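Local coordinates for MB2760 (Mycobacterium tuberculosis, PDB 2BNG), which hydrolyses long or bulky lipophilic epoxides, such as 9,10-epoxystearic acid and cholesterol 5,6-oxide, in vitro, its physiological substrates being unidentified, at residues T11-T14 against T15-I18. Numbering follows the deposited sequence.
Sequences TPET and TEAI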
loop_
_atom_site.group_PDB
_atom_site.type_symbol
_atom_site.label_atom_id
_atom_site.label_comp_id
_atom_site.label_asym_id
_atom_site.label_seq_id
_atom_site.Cartn_x
_atom_site.Cartn_y
_atom_site.Cartn_z
ATOM N N THR C 11 -18.359 -5.131 26.087
ATOM C CA THR C 11 -19.172 -4.482 25.075
ATOM C C THR C 11 -20.584 -4.201 25.600
ATOM O O THR C 11 -21.231 -5.104 26.134
ATOM C CB THR C 11 -19.173 -5.297 23.753
ATOM O OG1 THR C 11 -20.398 -5.085 23.039
ATOM C CG2 THR C 11 -19.008 -6.768 24.028
ATOM N N PRO C 12 -21.055 -2.939 25.470
ATOM C CA PRO C 12 -22.335 -2.535 26.087
ATOM C C PRO C 12 -23.579 -3.154 25.463
ATOM O O PRO C 12 -23.664 -3.321 24.239
ATOM C CB PRO C 12 -22.351 -1.004 25.937
ATOM C CG PRO C 12 -21.408 -0.701 24.851
ATOM C CD PRO C 12 -20.405 -1.825 24.752
ATOM N N GLU C 13 -24.549 -3.465 26.322
ATOM C CA GLU C 13 -25.847 -4.028 25.914
ATOM C C GLU C 13 -26.500 -3.245 24.793
ATOM O O GLU C 13 -27.290 -3.772 24.017
ATOM C CB GLU C 13 -26.795 -4.153 27.113
ATOM C CG GLU C 13 -26.254 -5.100 28.212
ATOM C CD GLU C 13 -25.657 -6.423 27.663
ATOM O OE1 GLU C 13 -26.431 -7.241 27.095
ATOM O OE2 GLU C 13 -24.422 -6.644 27.826
ATOM N N THR C 14 -26.109 -1.989 24.707
ATOM C CA THR C 14 -26.576 -1.062 23.703
ATOM C C THR C 14 -26.179 -1.516 22.274
ATOM O O THR C 14 -27.037 -1.635 21.394
ATOM C CB THR C 14 -26.042 0.349 24.098
ATOM O OG1 THR C 14 -27.090 1.112 24.699
ATOM C CG2 THR C 14 -25.534 1.123 22.970
ATOM N N THR C 15 -24.884 -1.805 22.078
ATOM C CA THR C 15 -24.344 -2.314 20.812
ATOM C C THR C 15 -24.937 -3.665 20.498
ATOM O O THR C 15 -25.269 -3.936 19.355
ATOM C CB THR C 15 -22.825 -2.486 20.910
ATOM O OG1 THR C 15 -22.252 -1.321 21.467
ATOM C CG2 THR C 15 -22.201 -2.703 19.614
ATOM N N GLU C 16 -25.052 -4.503 21.527
ATOM C CA GLU C 16 -25.668 -5.812 21.406
ATOM C C GLU C 16 -27.110 -5.759 20.924
ATOM O O GLU C 16 -27.482 -6.498 20.015
ATOM C CB GLU C 16 -25.634 -6.504 22.741
ATOM C CG GLU C 16 -24.867 -7.721 22.685
ATOM C CD GLU C 16 -24.807 -8.390 23.994
ATOM O OE1 GLU C 16 -25.826 -8.602 24.712
ATOM O OE2 GLU C 16 -23.679 -8.727 24.291
ATOM N N ALA C 17 -27.900 -4.880 21.539
ATOM C CA ALA C 17 -29.315 -4.754 21.218
ATOM C C ALA C 17 -29.505 -4.295 19.765
ATOM O O ALA C 17 -30.309 -4.858 19.026
ATOM C CB ALA C 17 -30.012 -3.818 22.195
ATOM N N ILE C 18 -28.738 -3.291 19.359
ATOM C CA ILE C 18 -28.732 -2.811 17.969
ATOM C C ILE C 18 -28.432 -3.934 16.954
ATOM O O ILE C 18 -29.169 -4.158 15.986
ATOM C CB ILE C 18 -27.735 -1.632 17.815
ATOM C CG1 ILE C 18 -28.295 -0.394 18.543
ATOM C CG2 ILE C 18 -27.455 -1.306 16.353
ATOM C CD1 ILE C 18 -27.310 0.755 18.720
#
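Pro12 and Glu16 are joined by the first i to i+4 backbone hydrogen bond of helix 13-30, Glu16 N to Pro12 O at 3.3 Å and nearly straight (170°). Glu13 O to Ala17 N (2.8 Å) and Thr14 O to Ile18 N (3.1 Å) continue the alpha-helical pattern. Pro12 holds the N-cap position and supplies its carbonyl as the first acceptor of the helix. That carbonyl also receives a second, weak bond from Thr15 N, strongly bent at 122°. On the same turn the pyrrolidine ring meets the hydroxyl of Thr15, CG of Pro12 standing 3.5 Å from OG1; a chi1 of -48° sets that hydroxyl beside the backbone N of Thr15, on the side of the proline. Glu13 and Glu16 run alongside each other and point the same way, Glu13 bent at chi2 and Glu16 extended beyond CG. Their carboxylates meet almost perpendicular, with Glu13 OE1 2.8 Å from Glu16 OE1. As two carboxylates they would be expected to repel, which the helix N-terminus may partly offset; Glu13 also touches a crystal neighbour, so its position may owe something to the lattice. Farther along, CG1 of Ile18 lies 3.4 Å from Thr14 O, against the carbonyl that its own backbone N-H engages. This is the N-terminal end of the first helix of an NTF2-like, limonene-1,2-epoxide hydrolase fold, away from the active-site Asp93 and Asp122. Thr14 and Ile18 touch Ala82 of strand 72-83 and Ile18 also Ile80, while Thr15 and Ile18 pack on Arg66 of the second subunit and Thr11 and Pro12 on its Gln68, so the start of the helix contacts both its own sheet and the second subunit.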